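Local coordinates for protein tryptophan halogenase (Shewanella frigidimarina, PDB 2PYX) that probably acts as an FAD-dependent monooxygenase of the tryptophan halogenase family, halogenating tryptophan or a related substrate, at residues A[249-254]-A[356-361]; A[279-284]-A[302-307]; A[336-341]-A[399-404]; A[407-412]-A[424-429]. All coordinates share one frame; numbering follows the deposited sequence.

Contact 1 of 4, residues A[249-254]-A[356-361]; sequences SVLFND and FIEPLE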
# COMPACT_ATOMS: atom_id res chain seq x y z
N SER A 249 14.52 -14.74 -1.37
CA SER A 249 15.75 -14.81 -2.16
C SER A 249 15.93 -13.58 -3.08
O SER A 249 17.00 -13.34 -3.64
CB SER A 249 15.85 -16.11 -2.96
OG SER A 249 14.95 -16.10 -4.02
N VAL A 250 14.84 -12.81 -3.21
CA VAL A 250 14.85 -11.55 -3.92
C VAL A 250 15.04 -10.36 -2.97
O VAL A 250 15.87 -9.50 -3.21
CB VAL A 250 13.52 -11.36 -4.72
CG1 VAL A 250 13.46 -10.00 -5.44
CG2 VAL A 250 13.35 -12.46 -5.72
N LEU A 251 14.23 -10.27 -1.92
CA LEU A 251 14.21 -9.08 -1.06
C LEU A 251 15.08 -9.18 0.19
O LEU A 251 15.42 -8.15 0.75
CB LEU A 251 12.79 -8.77 -0.62
CG LEU A 251 11.82 -8.44 -1.76
CD1 LEU A 251 10.43 -8.22 -1.21
CD2 LEU A 251 12.28 -7.26 -2.57
N PHE A 252 15.39 -10.40 0.63
CA PHE A 252 16.27 -10.70 1.79
C PHE A 252 15.62 -10.42 3.13
O PHE A 252 15.81 -11.20 4.07
CB PHE A 252 17.61 -9.97 1.75
CG PHE A 252 18.41 -10.12 0.50
CD1 PHE A 252 18.23 -11.18 -0.40
CD2 PHE A 252 19.42 -9.20 0.23
CE1 PHE A 252 19.02 -11.25 -1.54
CE2 PHE A 252 20.18 -9.30 -0.87
CZ PHE A 252 20.00 -10.31 -1.76
N ASN A 253 14.92 -9.30 3.25
CA ASN A 253 14.41 -8.85 4.55
C ASN A 253 13.40 -9.81 5.10
O ASN A 253 12.40 -10.10 4.45
CB ASN A 253 13.84 -7.45 4.43
CG ASN A 253 14.84 -6.52 3.87
OD1 ASN A 253 15.99 -6.43 4.39
ND2 ASN A 253 14.44 -5.76 2.89
N ASP A 254 13.58 -10.18 6.35
CA ASP A 254 12.70 -11.12 7.03
C ASP A 254 12.51 -10.75 8.51
O ASP A 254 12.05 -11.58 9.29
CB ASP A 254 13.20 -12.57 6.89
CG ASP A 254 14.60 -12.80 7.48
OD1 ASP A 254 15.19 -11.84 8.04
OD2 ASP A 254 15.08 -13.95 7.36
N PHE A 356 2.43 -11.37 1.98
CA PHE A 356 2.94 -10.24 2.71
C PHE A 356 4.42 -10.13 2.50
O PHE A 356 5.15 -11.13 2.60
CB PHE A 356 2.67 -10.39 4.19
CG PHE A 356 3.10 -9.20 5.00
CD1 PHE A 356 2.37 -8.03 4.95
CD2 PHE A 356 4.26 -9.23 5.74
CE1 PHE A 356 2.77 -6.91 5.67
CE2 PHE A 356 4.67 -8.12 6.47
CZ PHE A 356 3.94 -6.96 6.42
N ILE A 357 4.87 -8.90 2.34
CA ILE A 357 6.29 -8.59 2.26
C ILE A 357 6.53 -7.33 3.09
O ILE A 357 5.57 -6.70 3.56
CB ILE A 357 6.72 -8.36 0.81
CG1 ILE A 357 5.71 -7.36 0.16
CG2 ILE A 357 6.71 -9.70 0.03
CD1 ILE A 357 6.15 -6.78 -1.03
N GLU A 358 7.79 -6.90 3.19
CA GLU A 358 8.09 -5.61 3.80
C GLU A 358 7.19 -4.49 3.25
O GLU A 358 6.82 -4.50 2.05
CB GLU A 358 9.56 -5.24 3.50
CG GLU A 358 9.85 -5.03 2.03
CD GLU A 358 11.31 -5.06 1.77
OE1 GLU A 358 11.89 -6.17 1.83
OE2 GLU A 358 11.90 -3.96 1.61
N PRO A 359 6.88 -3.49 4.07
CA PRO A 359 5.99 -2.39 3.67
C PRO A 359 6.63 -1.31 2.80
O PRO A 359 6.16 -0.17 2.78
CB PRO A 359 5.58 -1.80 5.03
CG PRO A 359 6.73 -2.08 5.89
CD PRO A 359 7.26 -3.40 5.49
N LEU A 360 7.66 -1.69 2.03
CA LEU A 360 8.26 -0.79 1.07
C LEU A 360 7.20 -0.57 0.00
O LEU A 360 6.70 -1.53 -0.59
CB LEU A 360 9.49 -1.42 0.44
CG LEU A 360 10.34 -0.63 -0.55
CD1 LEU A 360 10.84 0.62 0.08
CD2 LEU A 360 11.52 -1.44 -1.03
N GLU A 361 6.88 0.67 -0.24
CA GLU A 361 5.83 1.09 -1.16
C GLU A 361 4.41 0.71 -0.69
O GLU A 361 3.47 0.82 -1.50
CB GLU A 361 6.07 0.65 -2.60
CG GLU A 361 7.33 1.25 -3.19
CD GLU A 361 7.21 2.72 -3.52
OE1 GLU A 361 6.08 3.28 -3.45
OE2 GLU A 361 8.24 3.32 -3.86
O HOH W 1 10.36 -8.36 2.58

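Contact 2 of 4, residues A[279-284]-A[302-307]; sequences QPNGWI and SHTNDI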
# COMPACT_ATOMS: atom_id res chain seq x y z
N GLN A 279 19.64 1.82 5.55
CA GLN A 279 20.59 1.48 6.61
C GLN A 279 21.54 0.40 6.07
O GLN A 279 21.36 -0.05 4.91
CB GLN A 279 19.83 0.99 7.84
CG GLN A 279 18.76 1.92 8.36
CD GLN A 279 19.33 3.24 8.86
OE1 GLN A 279 20.38 3.26 9.53
NE2 GLN A 279 18.65 4.36 8.52
N PRO A 280 22.56 -0.01 6.86
CA PRO A 280 23.49 -1.02 6.34
C PRO A 280 22.86 -2.34 5.90
O PRO A 280 23.41 -2.97 4.99
CB PRO A 280 24.49 -1.19 7.49
CG PRO A 280 24.49 0.16 8.15
CD PRO A 280 23.05 0.58 8.13
N ASN A 281 21.77 -2.74 6.56
CA ASN A 281 21.18 -4.05 6.35
C ASN A 281 19.68 -4.03 6.15
O ASN A 281 19.01 -5.02 6.43
CB ASN A 281 21.58 -4.99 7.49
CG ASN A 281 23.05 -5.27 7.48
OD1 ASN A 281 23.54 -5.90 6.56
ND2 ASN A 281 23.77 -4.79 8.49
N GLY A 282 19.17 -2.90 5.65
CA GLY A 282 17.75 -2.75 5.42
C GLY A 282 17.40 -1.27 5.33
O GLY A 282 18.17 -0.48 4.81
N TRP A 283 16.24 -0.91 5.83
CA TRP A 283 15.79 0.48 5.77
C TRP A 283 14.82 0.72 6.90
O TRP A 283 14.15 -0.21 7.40
CB TRP A 283 15.17 0.79 4.40
CG TRP A 283 13.96 -0.03 4.07
CD1 TRP A 283 13.93 -1.31 3.52
CD2 TRP A 283 12.60 0.36 4.25
NE1 TRP A 283 12.62 -1.71 3.38
CE2 TRP A 283 11.79 -0.71 3.81
CE3 TRP A 283 11.97 1.50 4.75
CZ2 TRP A 283 10.38 -0.67 3.87
CZ3 TRP A 283 10.57 1.58 4.74
CH2 TRP A 283 9.79 0.49 4.30
N ILE A 284 14.73 1.99 7.30
CA ILE A 284 13.85 2.41 8.37
C ILE A 284 12.68 3.26 7.87
O ILE A 284 12.92 4.23 7.16
CB ILE A 284 14.64 3.17 9.42
CG1 ILE A 284 15.50 2.17 10.18
CG2 ILE A 284 13.75 3.89 10.39
CD1 ILE A 284 16.49 2.81 11.19
N SER A 302 19.87 -12.72 7.79
CA SER A 302 21.08 -13.36 7.28
C SER A 302 22.19 -12.38 7.03
O SER A 302 23.28 -12.81 6.61
CB SER A 302 20.80 -14.19 6.04
OG SER A 302 20.44 -13.38 4.95
N HIS A 303 21.96 -11.09 7.30
CA HIS A 303 22.99 -10.07 7.22
C HIS A 303 23.35 -9.43 8.55
O HIS A 303 24.47 -8.95 8.69
CB HIS A 303 22.59 -8.97 6.22
CG HIS A 303 22.56 -9.46 4.82
ND1 HIS A 303 21.45 -10.06 4.27
CD2 HIS A 303 23.50 -9.43 3.84
CE1 HIS A 303 21.72 -10.41 3.02
NE2 HIS A 303 22.96 -10.05 2.74
N THR A 304 22.42 -9.41 9.49
CA THR A 304 22.66 -8.85 10.82
C THR A 304 21.89 -9.61 11.88
O THR A 304 20.79 -10.12 11.65
CB THR A 304 22.29 -7.37 10.89
OG1 THR A 304 22.57 -6.88 12.22
CG2 THR A 304 20.82 -7.13 10.63
N ASN A 305 22.47 -9.68 13.09
CA ASN A 305 21.70 -10.18 14.23
C ASN A 305 20.76 -9.11 14.78
O ASN A 305 20.75 -7.97 14.28
CB ASN A 305 22.60 -10.80 15.31
CG ASN A 305 23.40 -9.79 16.07
OD1 ASN A 305 23.09 -8.60 16.08
ND2 ASN A 305 24.42 -10.28 16.75
N ASP A 306 19.93 -9.49 15.74
CA ASP A 306 18.94 -8.58 16.26
C ASP A 306 19.52 -7.53 17.20
O ASP A 306 19.02 -6.40 17.27
CB ASP A 306 17.81 -9.36 16.92
CG ASP A 306 17.16 -10.33 15.97
OD1 ASP A 306 16.86 -9.95 14.81
OD2 ASP A 306 16.93 -11.47 16.37
N ILE A 307 20.57 -7.89 17.92
CA ILE A 307 21.26 -6.93 18.82
C ILE A 307 21.74 -5.71 18.03
O ILE A 307 21.49 -4.55 18.40
CB ILE A 307 22.46 -7.64 19.50
CG1 ILE A 307 21.94 -8.70 20.48
CG2 ILE A 307 23.37 -6.62 20.18
CD1 ILE A 307 22.97 -9.75 20.85

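Contact 3 of 4, residues A[336-341]-A[399-404]; sequences PGYRAK and QHWQQI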
# COMPACT_ATOMS: atom_id res chain seq x y z
N PRO A 336 8.75 -13.45 3.70
CA PRO A 336 8.11 -12.58 2.70
C PRO A 336 7.74 -13.41 1.47
O PRO A 336 8.54 -14.21 1.00
CB PRO A 336 9.20 -11.57 2.33
CG PRO A 336 10.44 -12.25 2.61
CD PRO A 336 10.17 -13.09 3.83
N GLY A 337 6.52 -13.22 0.96
CA GLY A 337 6.08 -13.96 -0.21
C GLY A 337 4.59 -13.96 -0.32
O GLY A 337 3.91 -13.19 0.35
N TYR A 338 4.10 -14.77 -1.25
CA TYR A 338 2.69 -14.78 -1.56
C TYR A 338 2.23 -16.16 -1.94
O TYR A 338 2.98 -16.99 -2.44
CB TYR A 338 2.35 -13.74 -2.62
CG TYR A 338 3.03 -13.94 -3.94
CD1 TYR A 338 4.30 -13.43 -4.18
CD2 TYR A 338 2.39 -14.59 -4.99
CE1 TYR A 338 4.94 -13.62 -5.40
CE2 TYR A 338 3.03 -14.77 -6.21
CZ TYR A 338 4.31 -14.27 -6.42
OH TYR A 338 4.93 -14.41 -7.66
N ARG A 339 0.95 -16.39 -1.68
CA ARG A 339 0.35 -17.65 -2.05
C ARG A 339 0.24 -17.75 -3.56
O ARG A 339 0.02 -16.75 -4.23
CB ARG A 339 -1.02 -17.79 -1.40
CG ARG A 339 -0.99 -17.87 0.12
CD ARG A 339 -0.58 -19.24 0.59
NE ARG A 339 -0.20 -19.17 1.99
CZ ARG A 339 0.27 -20.17 2.71
NH1 ARG A 339 0.40 -21.37 2.18
NH2 ARG A 339 0.60 -19.97 3.97
N ALA A 340 0.37 -18.95 -4.12
CA ALA A 340 0.41 -19.06 -5.58
C ALA A 340 -0.87 -18.54 -6.28
O ALA A 340 -0.82 -18.10 -7.43
CB ALA A 340 0.67 -20.51 -5.96
N LYS A 341 -2.01 -18.68 -5.59
CA LYS A 341 -3.31 -18.19 -6.02
C LYS A 341 -3.92 -17.47 -4.82
O LYS A 341 -3.62 -17.84 -3.68
CB LYS A 341 -4.21 -19.40 -6.36
CG LYS A 341 -3.85 -20.17 -7.59
CD LYS A 341 -4.41 -21.57 -7.62
CE LYS A 341 -5.76 -21.63 -8.15
NZ LYS A 341 -6.11 -23.08 -8.43
N GLN A 399 -0.04 -11.29 -11.71
CA GLN A 399 0.57 -10.12 -12.36
C GLN A 399 0.94 -9.06 -11.30
O GLN A 399 2.02 -8.49 -11.29
CB GLN A 399 -0.37 -9.48 -13.38
CG GLN A 399 -0.69 -10.31 -14.62
CD GLN A 399 0.43 -10.40 -15.66
OE1 GLN A 399 1.53 -9.87 -15.48
NE2 GLN A 399 0.12 -11.07 -16.77
N HIS A 400 -0.00 -8.77 -10.41
CA HIS A 400 0.24 -7.77 -9.34
C HIS A 400 1.42 -8.13 -8.48
O HIS A 400 2.28 -7.28 -8.21
CB HIS A 400 -0.97 -7.59 -8.46
CG HIS A 400 -2.09 -6.85 -9.13
ND1 HIS A 400 -1.89 -5.89 -10.11
CD2 HIS A 400 -3.42 -6.87 -8.89
CE1 HIS A 400 -3.07 -5.38 -10.45
NE2 HIS A 400 -4.01 -5.97 -9.74
N TRP A 401 1.48 -9.39 -8.05
CA TRP A 401 2.59 -9.82 -7.16
C TRP A 401 3.92 -9.79 -7.89
O TRP A 401 4.94 -9.38 -7.33
CB TRP A 401 2.28 -11.15 -6.47
CG TRP A 401 1.55 -10.93 -5.20
CD1 TRP A 401 0.20 -11.10 -4.94
CD2 TRP A 401 2.12 -10.46 -3.99
NE1 TRP A 401 -0.07 -10.79 -3.64
CE2 TRP A 401 1.11 -10.42 -3.02
CE3 TRP A 401 3.43 -10.12 -3.61
CZ2 TRP A 401 1.36 -9.99 -1.72
CZ3 TRP A 401 3.66 -9.72 -2.30
CH2 TRP A 401 2.63 -9.65 -1.39
N GLN A 402 3.95 -10.19 -9.15
CA GLN A 402 5.21 -10.08 -9.91
C GLN A 402 5.63 -8.61 -9.97
O GLN A 402 6.81 -8.31 -9.81
CB GLN A 402 5.09 -10.70 -11.31
CG GLN A 402 6.33 -10.46 -12.20
CD GLN A 402 6.22 -11.10 -13.61
OE1 GLN A 402 6.83 -12.12 -13.89
NE2 GLN A 402 5.44 -10.47 -14.48
N GLN A 403 4.69 -7.71 -10.24
CA GLN A 403 4.99 -6.29 -10.33
C GLN A 403 5.46 -5.75 -9.00
O GLN A 403 6.40 -4.93 -8.97
CB GLN A 403 3.79 -5.50 -10.79
CG GLN A 403 4.21 -4.12 -11.21
CD GLN A 403 3.08 -3.16 -11.46
OE1 GLN A 403 2.17 -3.00 -10.65
NE2 GLN A 403 3.22 -2.41 -12.59
N ILE A 404 4.84 -6.17 -7.90
CA ILE A 404 5.24 -5.66 -6.57
C ILE A 404 6.67 -6.11 -6.30
O ILE A 404 7.52 -5.32 -5.90
CB ILE A 404 4.28 -6.20 -5.49
CG1 ILE A 404 2.94 -5.49 -5.56
CG2 ILE A 404 4.92 -6.07 -4.13
CD1 ILE A 404 1.84 -6.22 -4.89

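Contact 4 of 4, residues A[407-412]-A[424-429]; sequences FLKLHY and RDHRES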
# COMPACT_ATOMS: atom_id res chain seq x y z
N PHE A 407 9.08 -4.20 -8.58
CA PHE A 407 9.14 -2.77 -8.27
C PHE A 407 9.93 -2.54 -6.98
O PHE A 407 10.78 -1.65 -6.91
CB PHE A 407 7.73 -2.14 -8.19
CG PHE A 407 7.76 -0.65 -7.95
CD1 PHE A 407 8.55 0.18 -8.72
CD2 PHE A 407 7.01 -0.08 -6.93
CE1 PHE A 407 8.57 1.57 -8.50
CE2 PHE A 407 7.01 1.29 -6.72
CZ PHE A 407 7.79 2.11 -7.50
N LEU A 408 9.63 -3.33 -5.95
CA LEU A 408 10.40 -3.21 -4.70
C LEU A 408 11.86 -3.51 -4.93
O LEU A 408 12.72 -2.76 -4.52
CB LEU A 408 9.83 -4.12 -3.63
CG LEU A 408 8.68 -3.52 -2.82
CD1 LEU A 408 7.52 -2.98 -3.66
CD2 LEU A 408 8.18 -4.52 -1.78
N LYS A 409 12.14 -4.60 -5.63
CA LYS A 409 13.55 -4.98 -5.88
C LYS A 409 14.30 -3.89 -6.63
O LYS A 409 15.50 -3.65 -6.38
CB LYS A 409 13.60 -6.29 -6.64
CG LYS A 409 15.02 -6.78 -6.95
CD LYS A 409 15.85 -7.03 -5.64
CE LYS A 409 17.19 -7.66 -5.97
NZ LYS A 409 17.87 -8.32 -4.79
N LEU A 410 13.63 -3.22 -7.57
CA LEU A 410 14.24 -2.10 -8.31
C LEU A 410 14.89 -1.08 -7.38
O LEU A 410 15.91 -0.51 -7.70
CB LEU A 410 13.15 -1.37 -9.15
CG LEU A 410 13.63 -0.20 -10.02
CD1 LEU A 410 14.60 -0.62 -11.07
CD2 LEU A 410 12.44 0.52 -10.70
N HIS A 411 14.24 -0.80 -6.24
CA HIS A 411 14.72 0.20 -5.29
C HIS A 411 16.11 -0.17 -4.81
O HIS A 411 16.93 0.74 -4.53
CB HIS A 411 13.81 0.35 -4.08
CG HIS A 411 12.45 0.93 -4.36
ND1 HIS A 411 11.53 0.31 -5.19
CD2 HIS A 411 11.84 2.04 -3.89
CE1 HIS A 411 10.41 1.01 -5.18
NE2 HIS A 411 10.57 2.07 -4.40
N TYR A 412 16.38 -1.45 -4.66
CA TYR A 412 17.68 -1.93 -4.18
C TYR A 412 18.70 -2.05 -5.30
O TYR A 412 19.88 -1.76 -5.13
CB TYR A 412 17.54 -3.30 -3.51
CG TYR A 412 16.69 -3.31 -2.28
CD1 TYR A 412 17.24 -2.99 -1.05
CD2 TYR A 412 15.33 -3.64 -2.30
CE1 TYR A 412 16.47 -2.99 0.07
CE2 TYR A 412 14.57 -3.66 -1.15
CZ TYR A 412 15.15 -3.32 0.04
OH TYR A 412 14.39 -3.34 1.20
N ARG A 424 25.60 -4.91 -1.77
CA ARG A 424 26.26 -5.56 -2.86
C ARG A 424 25.50 -6.81 -3.28
O ARG A 424 25.36 -7.08 -4.46
CB ARG A 424 27.73 -5.92 -2.50
CG ARG A 424 28.58 -4.68 -2.11
CD ARG A 424 30.09 -5.00 -1.88
NE ARG A 424 30.33 -5.96 -0.79
CZ ARG A 424 30.66 -5.64 0.46
NH1 ARG A 424 30.81 -4.39 0.87
NH2 ARG A 424 30.86 -6.61 1.34
N ASP A 425 25.04 -7.59 -2.31
CA ASP A 425 24.28 -8.83 -2.58
C ASP A 425 22.99 -8.53 -3.37
O ASP A 425 22.64 -9.30 -4.26
CB ASP A 425 23.87 -9.49 -1.27
CG ASP A 425 24.96 -10.28 -0.62
OD1 ASP A 425 25.94 -10.69 -1.33
OD2 ASP A 425 24.77 -10.60 0.58
N HIS A 426 22.37 -7.38 -3.10
CA HIS A 426 21.11 -7.01 -3.79
C HIS A 426 21.29 -6.81 -5.29
O HIS A 426 20.28 -6.84 -6.01
CB HIS A 426 20.53 -5.74 -3.17
CG HIS A 426 19.43 -5.99 -2.17
ND1 HIS A 426 18.26 -6.62 -2.51
CD2 HIS A 426 19.32 -5.69 -0.85
CE1 HIS A 426 17.48 -6.70 -1.44
NE2 HIS A 426 18.10 -6.13 -0.41
N ARG A 427 22.53 -6.58 -5.76
CA ARG A 427 22.81 -6.41 -7.18
C ARG A 427 23.24 -7.67 -7.89
O ARG A 427 23.52 -7.63 -9.09
CB ARG A 427 23.83 -5.30 -7.39
CG ARG A 427 23.38 -3.97 -6.81
CD ARG A 427 24.17 -2.78 -7.25
NE ARG A 427 25.55 -2.76 -6.74
CZ ARG A 427 25.92 -2.20 -5.59
NH1 ARG A 427 25.07 -1.67 -4.77
NH2 ARG A 427 27.21 -2.21 -5.25
N GLU A 428 23.30 -8.78 -7.17
CA GLU A 428 23.71 -10.03 -7.77
C GLU A 428 22.54 -10.69 -8.50
O GLU A 428 21.42 -10.73 -8.00
CB GLU A 428 24.28 -10.94 -6.71
CG GLU A 428 25.45 -10.32 -5.94
CD GLU A 428 26.81 -10.85 -6.25
OE1 GLU A 428 26.95 -11.61 -7.23
OE2 GLU A 428 27.76 -10.46 -5.53
N SER A 429 22.83 -11.28 -9.66
CA SER A 429 21.78 -11.74 -10.57
C SER A 429 20.87 -12.80 -9.98
O SER A 429 19.67 -12.87 -10.35
CB SER A 429 22.36 -12.25 -11.89
OG SER A 429 23.24 -13.34 -11.68
O HOH W 2 22.38 -2.27 -3.99

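Contact 1 of 4, residues A[249-254]-A[356-361]
Glu358 OE1 is gripped by two donors. The side-chain amide of Asn253 gives it a nearly straight bond, ND2 to OE1 2.8 Å with an N-H...O angle of 176°, and water 1 donates a second bond to the same oxygen. The amide reaches OE1 on the syn side of the carboxylate, but from 28° out of its plane, while the oxygen lies almost within the plane of the amide. Water 1 also accepts from Glu358 N at 3.0 Å and donates a long bond to Asn253 O at 3.3 Å, so one molecule ties the carboxylate and its own backbone to the backbone of segment 249-254. The glutamate can curl round this water because its CG sits between the backbone N and the carbonyl carbon (chi1 65°), with the chain extended beyond.

The other carboxylate oxygen, Glu358 OE2, is held by Tyr412 and Trp283, and Asn253 OD1 by Tyr422; the buried polar ends are thus satisfied on both sides. Leu251 CB lies beside the carboxylate, 3.7 Å from Glu358 OE1, and the apolar contact is Leu251 CD1 to Ile357 CG2 at 4.2 Å. What brings Asn253 into place is the end of helix 248-251, where Phe252 takes a positive phi and turns the chain toward the loop.

This illustrates how a buried carboxylate can be fixed by an amide, a water, a tyrosine hydroxyl and an indole N-H. Here it joins the end of helix 248-251 to the loop between strand 355-356 and helix 363-377, which also carries Glu361, predicted to bind tryptophan in the halogenase substrate site.

Contact 2 of 4, residues A[279-284]-A[302-307]
Asn281 and His303 bring their backbones within 6.3 Å, CA to CA, where the tip of a beta hairpin faces the loop leading into helix 306-317. The hairpin joins strands 274-279 and 282-288 through a type I turn from Gln279 to Gly282, with Gln279 N bonded to Gly282 O at 2.8 Å. Asn281, third in that turn, presses its amide against segment 302-307 by van der Waals contact. Its OD1 approaches His303 CB closely, at 3.2 Å, while ND2 lies 3.8 Å from Thr304 CB; the two ends of one amide are therefore shared between successive residues. Further back, Asn281 CB meets the methyl Thr304 CG2 at 3.9 Å.

The imidazole of His303 leads away from this meeting, its plane 31° from that of the amide. It is held instead by Ser300 at ND1 and by Asp425 at NE2, which joins the loop to helix 421-425.

At the start of helix 306-317, Asn305 is the N-cap, its OD1 receiving Asp308 N. Thr304 has OG1 anti to its own N (chi1 -179°), which turns the methyl toward Asn281 and lets the hydroxyl donate to Asn305 O at 3.0 Å, in the carbonyl plane and on a lone pair.

Contact 3 of 4, residues A[336-341]-A[399-404]
Tyr338 meets Trp401 from its first side-chain atom onward. Its CB stands over the five-membered ring of the indole, 3.6 Å from the centroid and 16° off the ring normal, a CH-pi contact. CG follows over the same face, 3.6 Å from Trp401 CG. The ring then divides: CD1 reaches out over the six-membered half to touch Trp401 CE3 at 3.5 Å, while CD2 and CE2 pass along Trp401 CB. Toward the phenol end, CZ still touches that methylene at 3.7 Å.

The Tyr338 ring and the Trp401 five-membered ring form an offset stack, centroids 4.4 Å apart and planes at 13°. It is reciprocal, for Trp401 CB sits 3.5 Å from the centroid of the tyrosine ring and only 3° off its normal. Each methylene thus lies over the face of the other residue's ring as the two side chains run past each other in opposite directions. In the fold, this joins the middle strand of a small three-stranded antiparallel sheet, 337-339 between 244-246 and 355-356, to the long helix 383-413. An alanine at Trp401 is likely to strip the tyrosine of a whole stacking face and open a gap between strand and helix.

Tyr397, one turn earlier on the helix, meets the indole edge-to-face, and Leu367 of helix 363-377 packs on it as well. At the far rim Trp401 CH2 comes 4.1 Å from Gly337 O, whose residue has backbone angles at which a CB would strike the carbonyl oxygen of Pro336.

Contact 4 of 4, residues A[407-412]-A[424-429]
Tyr412 and His426 lie ring on ring in an offset stack, centroids 3.9 Å apart and planes at 12°. The nearest pair is Tyr412 CD1 over His426 NE2 at 3.3 Å, and Tyr412 CB covers the same imidazole as a CH-pi partner. At the ring's edge Lys409 NZ donates to His426 ND1 at 2.9 Å, tilted 16° from the imidazole plane, with a weak second bond to His426 O. A bend at chi2 (60°) swings the lysine chain across to this edge.

Further out, Lys409 NZ also bonds Val250 O and Ser431 OG, and Phe252 stacks on the face of His426 opposite Tyr412, leaving the imidazole sandwiched. A leucine in place of His426 would probably leave the buried lysine short of its ND1 acceptor and Tyr412 without a flat stacking partner. Water 2 bridges Tyr412 O to Arg427 NH1, which Arg417 O holds too.

One residue before the tyrosine, His411 ND1 donates to Phe407 O at 2.7 Å, a bent bond, and sets its CE1 over the Phe407 ring. The Tyr412-His426 stack and the Lys409 bonds join the end of helix 383-413 to the short helix 421-425, a helix-loop-helix connection bordering the predicted tryptophan site, where His411 NE2 meets Glu361.

Together the four contacts show how one buried loop can gather separate parts of a fold. Contact 1 lies at the hub: Glu358 OE2 meets Tyr412 OH of contact 4 at 2.6 Å and Trp283 NE1 of contact 2 at 3.0 Å, both probable hydrogen bonds. Contact 3 joins it through the sheet, Phe356 N to Gly337 O, and shares helix 383-413 with contact 4. Contacts 2 and 3 do not touch, their nearest atoms being about 10 Å apart. Around Glu361, predicted to bind tryptophan, the side chains of Tyr412 and Trp401 stand about 9 and 11 Å off; Trp401 is also about 12 Å from Ala18 of the predicted FAD site.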